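Local atomic coordinates of EmGH1 (Erythrobacter marinus, PDB entry 5Z87), a protein that probably hydrolyses beta-glucosidic bonds as a beta-glucosidase of glycosyl hydrolase family 3. Residues R154-A166 against S207-P219. Residues are numbered along the deposited sequence; the frame is centred on the assembly and turned at random. Where two conformers were deposited one is given.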
loop_
_atom_site.group_PDB
_atom_site.type_symbol
_atom_site.label_atom_id
_atom_site.label_comp_id
_atom_site.label_asym_id
_atom_site.label_seq_id
_atom_site.Cartn_x
_atom_site.Cartn_y
_atom_site.Cartn_z
ATOM N N ARG A 154 -17.583 -14.849 19.392
ATOM C CA ARG A 154 -18.831 -15.504 19.791
ATOM C C ARG A 154 -19.864 -15.287 18.691
ATOM O O ARG A 154 -20.775 -14.460 18.833
ATOM C CB ARG A 154 -19.353 -14.955 21.124
ATOM C CG ARG A 154 -18.550 -15.356 22.353
ATOM C CD ARG A 154 -18.659 -16.843 22.603
ATOM N NE ARG A 154 -20.040 -17.248 22.853
ATOM C CZ ARG A 154 -20.656 -17.137 24.027
ATOM N NH1 ARG A 154 -20.019 -16.636 25.081
ATOM N NH2 ARG A 154 -21.914 -17.535 24.146
ATOM N N PRO A 155 -19.738 -15.987 17.564
ATOM C CA PRO A 155 -20.721 -15.773 16.490
ATOM C C PRO A 155 -22.134 -16.159 16.896
ATOM O O PRO A 155 -23.095 -15.581 16.371
ATOM C CB PRO A 155 -20.185 -16.631 15.334
ATOM C CG PRO A 155 -19.134 -17.524 15.932
ATOM C CD PRO A 155 -18.608 -16.832 17.136
ATOM N N ASP A 156 -22.290 -17.092 17.841
ATOM C CA ASP A 156 -23.617 -17.411 18.361
ATOM C C ASP A 156 -24.260 -16.187 18.998
ATOM O O ASP A 156 -25.461 -15.945 18.824
ATOM C CB ASP A 156 -23.535 -18.565 19.367
ATOM C CG ASP A 156 -22.622 -18.253 20.568
ATOM O OD1 ASP A 156 -21.668 -17.451 20.442
ATOM O OD2 ASP A 156 -22.861 -18.817 21.649
ATOM N N MET A 157 -23.479 -15.384 19.720
ATOM C CA MET A 157 -24.067 -14.181 20.292
ATOM C C MET A 157 -24.251 -13.088 19.247
ATOM O O MET A 157 -25.162 -12.258 19.379
ATOM C CB MET A 157 -23.212 -13.685 21.453
ATOM C CG MET A 157 -23.282 -14.588 22.678
ATOM S SD MET A 157 -22.252 -13.968 24.026
ATOM C CE MET A 157 -22.901 -12.313 24.257
ATOM N N VAL A 158 -23.400 -13.072 18.212
ATOM C CA VAL A 158 -23.581 -12.134 17.104
ATOM C C VAL A 158 -24.949 -12.335 16.459
ATOM O O VAL A 158 -25.678 -11.370 16.195
ATOM C CB VAL A 158 -22.447 -12.292 16.072
ATOM C CG1 VAL A 158 -22.754 -11.490 14.822
ATOM C CG2 VAL A 158 -21.109 -11.867 16.667
ATOM N N ARG A 159 -25.312 -13.599 16.202
ATOM C CA ARG A 159 -26.610 -13.905 15.606
ATOM C C ARG A 159 -27.756 -13.373 16.467
ATOM O O ARG A 159 -28.712 -12.780 15.949
ATOM C CB ARG A 159 -26.740 -15.415 15.401
ATOM C CG ARG A 159 -27.963 -15.815 14.596
ATOM C CD ARG A 159 -28.426 -17.236 14.891
ATOM N NE ARG A 159 -28.841 -17.410 16.288
ATOM C CZ ARG A 159 -29.969 -16.933 16.824
ATOM N NH1 ARG A 159 -30.834 -16.225 16.091
ATOM N NH2 ARG A 159 -30.231 -17.153 18.109
ATOM N N GLN A 160 -27.658 -13.551 17.789
ATOM C CA GLN A 160 -28.662 -13.022 18.711
ATOM C C GLN A 160 -28.723 -11.501 18.665
ATOM O O GLN A 160 -29.813 -10.914 18.709
ATOM C CB GLN A 160 -28.355 -13.471 20.141
ATOM C CG GLN A 160 -28.474 -14.947 20.397
ATOM C CD GLN A 160 -27.885 -15.322 21.742
ATOM O OE1 GLN A 160 -27.199 -16.326 21.868
ATOM N NE2 GLN A 160 -28.138 -14.498 22.753
ATOM N N VAL A 161 -27.564 -10.844 18.605
ATOM C CA VAL A 161 -27.552 -9.384 18.595
ATOM C C VAL A 161 -28.310 -8.855 17.389
ATOM O O VAL A 161 -29.066 -7.873 17.485
ATOM C CB VAL A 161 -26.110 -8.856 18.626
ATOM C CG1 VAL A 161 -26.044 -7.462 17.985
ATOM C CG2 VAL A 161 -25.617 -8.809 20.053
ATOM N N PHE A 162 -28.137 -9.501 16.235
ATOM C CA PHE A 162 -28.781 -8.993 15.041
ATOM C C PHE A 162 -30.196 -9.525 14.869
ATOM O O PHE A 162 -30.993 -8.900 14.164
ATOM C CB PHE A 162 -27.874 -9.257 13.830
ATOM C CG PHE A 162 -26.694 -8.326 13.804
ATOM C CD1 PHE A 162 -26.836 -7.028 13.346
ATOM C CD2 PHE A 162 -25.478 -8.705 14.355
ATOM C CE1 PHE A 162 -25.764 -6.142 13.370
ATOM C CE2 PHE A 162 -24.400 -7.820 14.388
ATOM C CZ PHE A 162 -24.545 -6.542 13.889
ATOM N N GLU A 163 -30.542 -10.619 15.542
ATOM C CA GLU A 163 -31.948 -10.974 15.685
ATOM C C GLU A 163 -32.692 -9.894 16.461
ATOM O O GLU A 163 -33.768 -9.447 16.046
ATOM C CB GLU A 163 -32.065 -12.335 16.368
ATOM C CG GLU A 163 -33.489 -12.886 16.488
ATOM C CD GLU A 163 -33.539 -14.117 17.364
ATOM O OE1 GLU A 163 -33.609 -13.957 18.597
ATOM O OE2 GLU A 163 -33.483 -15.246 16.829
ATOM N N ALA A 164 -32.112 -9.431 17.577
ATOM C CA ALA A 164 -32.724 -8.340 18.335
ATOM C C ALA A 164 -32.803 -7.074 17.499
ATOM O O ALA A 164 -33.813 -6.357 17.535
ATOM C CB ALA A 164 -31.947 -8.069 19.628
ATOM N N THR A 165 -31.744 -6.787 16.734
ATOM C CA THR A 165 -31.733 -5.594 15.899
ATOM C C THR A 165 -32.805 -5.663 14.816
ATOM O O THR A 165 -33.452 -4.654 14.507
ATOM C CB THR A 165 -30.348 -5.414 15.260
ATOM O OG1 THR A 165 -29.353 -5.247 16.283
ATOM C CG2 THR A 165 -30.349 -4.203 14.349
ATOM N N ALA A 166 -32.986 -6.842 14.208
ATOM C CA ALA A 166 -33.999 -6.983 13.168
ATOM C C ALA A 166 -35.407 -6.751 13.728
ATOM O O ALA A 166 -36.228 -6.062 13.103
ATOM C CB ALA A 166 -33.885 -8.361 12.514
ATOM N N SER A 207 -18.447 -14.143 10.756
ATOM C CA SER A 207 -19.290 -13.072 11.263
ATOM C C SER A 207 -20.374 -12.698 10.259
ATOM O O SER A 207 -21.530 -12.496 10.645
ATOM C CB SER A 207 -18.436 -11.856 11.611
ATOM O OG SER A 207 -17.353 -12.229 12.445
ATOM N N ALA A 208 -20.021 -12.601 8.971
ATOM C CA ALA A 208 -20.998 -12.202 7.956
ATOM C C ALA A 208 -22.186 -13.161 7.917
ATOM O O ALA A 208 -23.339 -12.724 7.833
ATOM C CB ALA A 208 -20.334 -12.126 6.577
ATOM N N LYS A 209 -21.918 -14.470 7.993
ATOM C CA LYS A 209 -22.993 -15.455 7.995
ATOM C C LYS A 209 -23.879 -15.312 9.222
ATOM O O LYS A 209 -25.100 -15.474 9.133
ATOM C CB LYS A 209 -22.425 -16.870 7.946
ATOM C CG LYS A 209 -21.510 -17.134 6.782
ATOM C CD LYS A 209 -21.606 -18.565 6.307
ATOM C CE LYS A 209 -21.172 -19.554 7.346
ATOM N NZ LYS A 209 -21.819 -20.868 7.038
ATOM N N ALA A 210 -23.281 -15.051 10.388
ATOM C CA ALA A 210 -24.084 -14.950 11.601
ATOM C C ALA A 210 -24.933 -13.683 11.592
ATOM O O ALA A 210 -26.084 -13.703 12.039
ATOM C CB ALA A 210 -23.188 -14.993 12.838
ATOM N N ILE A 211 -24.380 -12.580 11.083
ATOM C CA ILE A 211 -25.138 -11.336 10.961
ATOM C C ILE A 211 -26.306 -11.516 10.003
ATOM O O ILE A 211 -27.432 -11.090 10.285
ATOM C CB ILE A 211 -24.232 -10.179 10.495
ATOM C CG1 ILE A 211 -23.093 -9.916 11.481
ATOM C CG2 ILE A 211 -25.072 -8.892 10.276
ATOM C CD1 ILE A 211 -21.940 -9.117 10.860
ATOM N N VAL A 212 -26.044 -12.091 8.828
ATOM C CA VAL A 212 -27.113 -12.248 7.847
ATOM C C VAL A 212 -28.190 -13.167 8.404
ATOM O O VAL A 212 -29.388 -12.880 8.303
ATOM C CB VAL A 212 -26.564 -12.764 6.498
ATOM C CG1 VAL A 212 -27.710 -13.065 5.518
ATOM C CG2 VAL A 212 -25.613 -11.759 5.870
ATOM N N GLU A 213 -27.782 -14.262 9.042
ATOM C CA GLU A 213 -28.761 -15.192 9.576
ATOM C C GLU A 213 -29.460 -14.643 10.817
ATOM O O GLU A 213 -30.555 -15.107 11.144
ATOM C CB GLU A 213 -28.084 -16.550 9.820
ATOM C CG GLU A 213 -27.757 -17.249 8.479
ATOM C CD GLU A 213 -26.998 -18.565 8.596
ATOM O OE1 GLU A 213 -25.994 -18.642 9.347
ATOM O OE2 GLU A 213 -27.395 -19.521 7.891
ATOM N N GLY A 214 -28.880 -13.644 11.487
ATOM C CA GLY A 214 -29.579 -12.942 12.548
ATOM C C GLY A 214 -30.569 -11.915 12.033
ATOM O O GLY A 214 -31.686 -11.809 12.544
ATOM N N LEU A 215 -30.177 -11.141 11.019
ATOM C CA LEU A 215 -31.053 -10.088 10.513
ATOM C C LEU A 215 -32.172 -10.641 9.629
ATOM O O LEU A 215 -33.293 -10.126 9.652
ATOM C CB LEU A 215 -30.232 -9.049 9.745
ATOM C CG LEU A 215 -29.462 -8.025 10.582
ATOM C CD1 LEU A 215 -28.482 -7.242 9.699
ATOM C CD2 LEU A 215 -30.423 -7.073 11.299
ATOM N N GLN A 216 -31.883 -11.672 8.833
ATOM C CA GLN A 216 -32.840 -12.226 7.885
ATOM C C GLN A 216 -33.498 -13.506 8.371
ATOM O O GLN A 216 -34.519 -13.907 7.803
ATOM C CB GLN A 216 -32.165 -12.531 6.537
ATOM C CG GLN A 216 -31.704 -11.312 5.747
ATOM C CD GLN A 216 -31.409 -11.624 4.276
ATOM O OE1 GLN A 216 -31.337 -10.716 3.439
ATOM N NE2 GLN A 216 -31.241 -12.910 3.957
ATOM N N GLY A 217 -32.935 -14.165 9.381
ATOM C CA GLY A 217 -33.298 -15.529 9.696
ATOM C C GLY A 217 -32.510 -16.514 8.856
ATOM O O GLY A 217 -31.833 -16.169 7.882
ATOM N N ALA A 218 -32.602 -17.778 9.251
ATOM C CA ALA A 218 -32.006 -18.846 8.473
ATOM C C ALA A 218 -32.596 -18.849 7.059
ATOM O O ALA A 218 -33.774 -18.536 6.879
ATOM C CB ALA A 218 -32.254 -20.184 9.165
ATOM N N PRO A 219 -31.798 -19.184 6.040
ATOM C CA PRO A 219 -32.290 -19.101 4.655
ATOM C C PRO A 219 -33.651 -19.771 4.497
ATOM O O PRO A 219 -33.859 -20.898 4.946
ATOM C CB PRO A 219 -31.216 -19.840 3.847
ATOM C CG PRO A 219 -30.014 -19.897 4.722
ATOM C CD PRO A 219 -30.491 -19.856 6.136
HETATM O O HOH W 1 -31.380 -16.079 13.307
#
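Where Arg159 backs onto Gly214, the helical segments within 154-166 and 207-219 run in the same general direction at a crossing angle of -33°, their axes only 7.0 Å apart. Gly214 permits this closeness: a beta carbon there would collide with Arg159 O, whereas the bare CA makes a CA-H...O contact with that oxygen. Gly214 O in turn receives a second such contact from Glu163 CA at 3.3 Å. On the buried side, Ile211 CG2 sits over the centre of the Phe162 ring, 3.9 Å from the centroid, a CH-pi contact, and Val161 CG1 flanks the opposite face. Phe162 CG lies anti to its carbonyl carbon (chi1 -74°), which sets the ring alongside Ile211, while Leu215 CG packs against Phe162 CB at 3.8 Å. An alanine in place of Phe162 would probably leave Ile211 CG2 without its aromatic face and open a gap between Ile211 and Val161, with Leu215 losing a neighbour. At the other margin, Arg159 NH1 forms a salt bridge with Glu163 OE2, which also binds Arg227. Val212 and Leu215 touch strand 229-235, and successive helices lying side by side outside parallel strands are characteristic of a TIM-type barrel, here the N-terminal domain of family 3.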